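Local coordinates for uncharacterized protein Tfu_2867 (Thermobifida fusca, PDB 2QE6) that binds S-adenosylmethionine and is probably a methyltransferase of the Rossmann-like class, at residues A[167-172]-A[218-222]; A[196-202]-A[263-267]. The protein carries 1 engineered substitution. All blocks are in the same frame, centred on the assembly; numbering follows the deposited sequence.

Overall arrangement
A loop-to-loop contact and a strand pairing near the S-adenosylmethionine side of one sheet illustrate how a Rossmann-like fold ties its connections together. Interaction 1 joins two loops and reaches the cofactor through Tyr169; interaction 2 pairs strand 191-197 with 265-271, the one strand that runs against the other six. Both are partly buried, with centres about 12 Å apart, and they meet where the backbone of Arg222 probably hydrogen-bonds to Leu197 and Asp199. Their chemistry follows their place. The loops of interaction 1 rely on an arginine, a tryptophan and backbone carbonyls, whereas 196-202 and 263-267 use regular main-chain bonds and an apolar cluster in which residues past the end of 191-197 pack on Met266.

Interaction 1 of 2, residues A[167-172]-A[218-222]; sequences LHYLSP and EGWAR. With SAM (S-adenosylmethionine), chain F.
One wall of the S-adenosylmethionine pocket is backed by a loop-to-loop contact in which Arg222 and Trp220 of 218-222 hold the turn 167-172, the segment that supplies Tyr169 to the cofactor. Arg222 presents its guanidinium end-on to the carbonyl oxygen of Leu170: NH2 lies 2.8 Å and NH1 3.0 Å from Leu170 O, so two donors grip one atom. That oxygen sits in the guanidinium plane, and the chain of Arg222, extended from CG to NE, carries the group across the loop to reach it. The backbone adds a further bond, from Trp220 N to His168 O at 2.9 Å.

The end of the turn packs over one face of the Trp220 indole. Pro172 CD stands over the six-membered ring, 3.4 Å from its centroid and 9° off the normal, while Ser171 CA makes a second CH-pi contact with the five-membered ring on that same face. Rotation of the indole is fixed by its edge: NE1 donates to Glu218 OE1 at 2.8 Å, nearly straight at 168° and in the ring plane. The bend of Glu218 at chi2 (-70°) turns its carboxylate back to this position, and its CB packs against Tyr169 O.

Tyr169 joins the loops to the ligand. Glu218 O approaches the edge of its ring beside CD1, and Tyr169 CE2 comes 3.6 Å from C5' of S-adenosylmethionine. Its hydroxyl is hydrogen-bonded to a bound methylpentanediol, probably from the crystallisation liquor. Helix 175-185 packs against Leu170 and Arg222 from outside the two loops. A cofactor site lined by the loop that follows a parallel strand, here 160-163, is characteristic of the Rossmann-like fold of S-adenosylmethionine-dependent methyltransferases.

Interaction 2 of 2, residues A[196-202]-A[263-267]; sequences SLVDTGL and QLGMA
Main-chain hydrogen bonds join Ser196 to Met266 in both directions: Ser196 N donates to Met266 O at 3.0 Å, and Met266 N returns a bond to Ser196 O at 2.9 Å. This is an antiparallel hydrogen-bonded pair. Next to it, Leu197 and Gly265 form a non-hydrogen-bonded pair whose CA atoms approach to 4.3 Å. A third bond, Val198 N to Leu264 O at 3.0 Å, prolongs the pairing past the end of strand 191-197. Leu264 O also receives a CA-H contact from Leu197, whose CD1 lies 3.2 Å from the same oxygen.

The pairing marks a change of direction in the sheet. Strand 191-197 is the last of five parallel strands, and 265-271 runs antiparallel between it and 235-243, an arrangement well known from the Rossmann-like methyltransferase fold.

Apolar contacts gather around the selenomethionine at position 266, whose side chain shares a sheet face with that of Ser196. Val198 CG2, anti to the backbone N, is directed onto Met266 CG at 3.8 Å and also lies near SE. Farther out, the methyl groups Thr200 CG2 and Met266 CE meet tip to tip, 3.8 Å apart. Apart from this cluster, Leu202 crosses the aliphatic part of Gln263 at about a right angle, its CD1 resting 3.6 Å from Gln263 CB.

Polar side chains act mainly within their own segment or on neighbours. Ser196 OG bonds to Leu197 O from above the carbonyl plane, and Asp199 OD1 accepts from Gly201 N in an Asx turn. The hydroxyl of Thr200 is hydrogen-bonded to that of Tyr243, and Gln263 NE2 to the carbonyl of Ser259.

Interaction 1 of 2, residues A[167-172]-A[218-222]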
# COMPACT_ATOMS: atom_id res chain seq x y z
N LEU A 167 -6.12 -1.92 0.08
CA LEU A 167 -7.29 -2.82 -0.06
C LEU A 167 -8.58 -2.17 0.44
O LEU A 167 -9.65 -2.41 -0.11
CB LEU A 167 -7.09 -4.17 0.67
CG LEU A 167 -8.17 -5.29 0.60
CD1 LEU A 167 -8.48 -5.66 -0.84
CD2 LEU A 167 -7.82 -6.60 1.40
N HIS A 168 -8.48 -1.37 1.50
CA HIS A 168 -9.69 -0.76 2.10
C HIS A 168 -10.25 0.40 1.26
O HIS A 168 -11.25 0.99 1.61
CB HIS A 168 -9.43 -0.33 3.56
CG HIS A 168 -8.19 0.49 3.76
ND1 HIS A 168 -6.96 -0.06 4.01
CD2 HIS A 168 -8.00 1.83 3.72
CE1 HIS A 168 -6.06 0.90 4.14
NE2 HIS A 168 -6.67 2.06 3.96
N TYR A 169 -9.60 0.75 0.14
CA TYR A 169 -10.17 1.72 -0.81
C TYR A 169 -10.89 1.05 -1.98
O TYR A 169 -11.35 1.75 -2.90
CB TYR A 169 -9.07 2.69 -1.33
CG TYR A 169 -8.42 3.45 -0.20
CD1 TYR A 169 -9.17 4.26 0.66
CD2 TYR A 169 -7.08 3.30 0.07
CE1 TYR A 169 -8.59 4.89 1.75
CE2 TYR A 169 -6.49 3.93 1.13
CZ TYR A 169 -7.24 4.74 1.96
OH TYR A 169 -6.60 5.34 3.01
N LEU A 170 -10.96 -0.29 -1.97
CA LEU A 170 -11.67 -1.06 -3.01
C LEU A 170 -13.01 -1.47 -2.45
O LEU A 170 -13.09 -2.19 -1.47
CB LEU A 170 -10.88 -2.31 -3.46
CG LEU A 170 -9.48 -2.07 -4.09
CD1 LEU A 170 -8.77 -3.38 -4.48
CD2 LEU A 170 -9.59 -1.16 -5.29
N SER A 171 -14.07 -1.05 -3.11
CA SER A 171 -15.42 -1.30 -2.59
C SER A 171 -15.79 -2.74 -2.78
O SER A 171 -15.20 -3.43 -3.62
CB SER A 171 -16.46 -0.41 -3.30
OG SER A 171 -16.46 -0.62 -4.69
N PRO A 172 -16.80 -3.20 -2.02
CA PRO A 172 -17.34 -4.51 -2.21
C PRO A 172 -17.75 -4.84 -3.66
O PRO A 172 -17.69 -6.00 -4.05
CB PRO A 172 -18.59 -4.50 -1.32
CG PRO A 172 -18.24 -3.66 -0.24
CD PRO A 172 -17.45 -2.54 -0.87
N GLU A 218 -14.08 6.44 -0.40
CA GLU A 218 -14.02 4.99 -0.22
C GLU A 218 -13.41 4.68 1.14
O GLU A 218 -12.56 5.44 1.59
CB GLU A 218 -13.11 4.37 -1.28
CG GLU A 218 -13.57 4.56 -2.74
CD GLU A 218 -14.80 3.76 -3.06
OE1 GLU A 218 -15.21 2.95 -2.20
OE2 GLU A 218 -15.39 3.99 -4.15
N GLY A 219 -13.83 3.59 1.78
CA GLY A 219 -13.22 3.17 3.08
C GLY A 219 -13.94 1.99 3.67
O GLY A 219 -15.10 2.09 4.03
N TRP A 220 -13.30 0.82 3.62
CA TRP A 220 -14.02 -0.44 3.85
C TRP A 220 -13.17 -1.27 4.81
O TRP A 220 -12.10 -1.72 4.44
CB TRP A 220 -14.27 -1.17 2.51
CG TRP A 220 -14.92 -0.32 1.54
CD1 TRP A 220 -14.34 0.48 0.59
CD2 TRP A 220 -16.31 -0.12 1.42
NE1 TRP A 220 -15.30 1.15 -0.11
CE2 TRP A 220 -16.52 0.81 0.38
CE3 TRP A 220 -17.40 -0.63 2.10
CZ2 TRP A 220 -17.78 1.23 0.00
CZ3 TRP A 220 -18.68 -0.20 1.72
CH2 TRP A 220 -18.83 0.73 0.67
N ALA A 221 -13.60 -1.40 6.05
CA ALA A 221 -12.87 -2.26 7.00
C ALA A 221 -13.30 -3.71 6.77
O ALA A 221 -14.48 -4.05 6.88
CB ALA A 221 -13.17 -1.81 8.46
N ARG A 222 -12.35 -4.59 6.47
CA ARG A 222 -12.68 -6.00 6.17
C ARG A 222 -12.28 -6.89 7.34
O ARG A 222 -11.27 -6.64 7.97
CB ARG A 222 -12.03 -6.47 4.86
CG ARG A 222 -12.71 -5.90 3.65
CD ARG A 222 -12.24 -6.44 2.29
NE ARG A 222 -13.19 -5.97 1.26
CZ ARG A 222 -13.13 -4.83 0.56
NH1 ARG A 222 -12.06 -4.02 0.62
NH2 ARG A 222 -14.11 -4.55 -0.27
N SAM F . 0.73 2.11 -0.27
CA SAM F . 1.19 3.22 0.65
C SAM F . 1.42 2.66 2.03
O SAM F . 2.23 3.19 2.79
OXT SAM F . 0.78 1.68 2.42
CB SAM F . 0.24 4.42 0.82
CG SAM F . -1.12 4.11 1.47
SD SAM F . -2.32 5.48 1.48
CE SAM F . -1.26 6.69 0.65
C5' SAM F . -3.26 4.93 0.04
C4' SAM F . -2.80 5.28 -1.38
O4' SAM F . -3.57 4.54 -2.33
C3' SAM F . -3.00 6.76 -1.76
O3' SAM F . -1.80 7.32 -2.27
C2' SAM F . -4.12 6.79 -2.78
O2' SAM F . -4.09 7.91 -3.68
C1' SAM F . -3.94 5.41 -3.40
N9 SAM F . -5.19 4.97 -4.03
C8 SAM F . -6.43 4.71 -3.44
N7 SAM F . -7.29 4.31 -4.41
C5 SAM F . -6.61 4.30 -5.59
C6 SAM F . -7.00 3.94 -6.89
N6 SAM F . -8.29 3.56 -7.12
N1 SAM F . -6.05 4.03 -7.89
C2 SAM F . -4.73 4.45 -7.64
N3 SAM F . -4.34 4.80 -6.35
C4 SAM F . -5.28 4.71 -5.36

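Interaction 2 of 2, residues A[196-202]-A[263-267]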
# COMPACT_ATOMS: atom_id res chain seq x y z
N SER A 196 -4.54 -3.77 5.06
CA SER A 196 -5.92 -3.33 5.03
C SER A 196 -6.35 -2.93 6.42
O SER A 196 -6.01 -3.59 7.38
CB SER A 196 -6.83 -4.45 4.58
OG SER A 196 -8.23 -4.04 4.59
N LEU A 197 -7.15 -1.87 6.49
CA LEU A 197 -8.00 -1.62 7.62
C LEU A 197 -8.83 -2.87 7.92
O LEU A 197 -9.45 -3.45 7.01
CB LEU A 197 -8.88 -0.40 7.29
CG LEU A 197 -9.87 0.17 8.30
CD1 LEU A 197 -9.20 0.56 9.66
CD2 LEU A 197 -10.51 1.36 7.63
N VAL A 198 -8.89 -3.25 9.20
CA VAL A 198 -9.48 -4.55 9.60
C VAL A 198 -10.66 -4.28 10.52
O VAL A 198 -10.70 -3.28 11.21
CB VAL A 198 -8.42 -5.52 10.27
CG1 VAL A 198 -8.03 -5.04 11.67
CG2 VAL A 198 -8.95 -6.98 10.30
N ASP A 199 -11.67 -5.14 10.45
CA ASP A 199 -12.78 -5.15 11.41
C ASP A 199 -12.57 -6.43 12.23
O ASP A 199 -12.81 -7.54 11.75
CB ASP A 199 -14.14 -5.20 10.71
CG ASP A 199 -15.33 -5.11 11.66
OD1 ASP A 199 -15.15 -5.26 12.87
OD2 ASP A 199 -16.46 -4.92 11.19
N THR A 200 -12.15 -6.26 13.48
CA THR A 200 -12.13 -7.33 14.46
C THR A 200 -13.06 -6.93 15.62
O THR A 200 -12.85 -7.32 16.76
CB THR A 200 -10.70 -7.62 14.95
OG1 THR A 200 -10.13 -6.43 15.47
CG2 THR A 200 -9.79 -8.15 13.80
N GLY A 201 -14.09 -6.13 15.33
CA GLY A 201 -15.08 -5.73 16.33
C GLY A 201 -14.61 -4.69 17.33
O GLY A 201 -15.11 -4.58 18.43
N LEU A 202 -13.58 -3.93 16.99
CA LEU A 202 -13.17 -2.82 17.85
C LEU A 202 -13.82 -1.50 17.34
O LEU A 202 -13.82 -1.21 16.18
CB LEU A 202 -11.64 -2.71 17.87
CG LEU A 202 -10.88 -4.03 18.15
CD1 LEU A 202 -9.38 -3.73 18.15
CD2 LEU A 202 -11.29 -4.69 19.45
N GLN A 263 -4.04 -2.18 16.32
CA GLN A 263 -5.16 -3.07 15.96
C GLN A 263 -6.11 -2.54 14.88
O GLN A 263 -7.23 -3.05 14.70
CB GLN A 263 -5.96 -3.40 17.20
CG GLN A 263 -5.15 -4.24 18.19
CD GLN A 263 -5.84 -4.32 19.48
OE1 GLN A 263 -6.48 -5.29 19.77
NE2 GLN A 263 -5.76 -3.26 20.26
N LEU A 264 -5.63 -1.54 14.14
CA LEU A 264 -6.41 -0.92 13.07
C LEU A 264 -6.22 -1.62 11.71
O LEU A 264 -7.12 -1.60 10.90
CB LEU A 264 -6.07 0.60 12.95
CG LEU A 264 -6.73 1.51 14.00
CD1 LEU A 264 -6.18 2.96 13.85
CD2 LEU A 264 -8.23 1.46 13.97
N GLY A 265 -5.06 -2.22 11.46
CA GLY A 265 -4.81 -2.89 10.20
C GLY A 265 -4.14 -4.24 10.28
O GLY A 265 -3.48 -4.57 11.30
N MSE A 266 -4.32 -5.03 9.20
CA MSE A 266 -3.64 -6.33 9.06
C MSE A 266 -2.82 -6.38 7.80
O MSE A 266 -3.08 -5.64 6.89
CB MSE A 266 -4.63 -7.49 9.06
CG MSE A 266 -5.25 -7.71 10.42
SE MSE A 266 -5.92 -9.44 10.74
CE MSE A 266 -6.40 -9.28 12.58
N ALA A 267 -1.84 -7.26 7.78
CA ALA A 267 -0.95 -7.48 6.65
C ALA A 267 -0.96 -8.98 6.31
O ALA A 267 -1.12 -9.82 7.19
CB ALA A 267 0.49 -7.06 7.02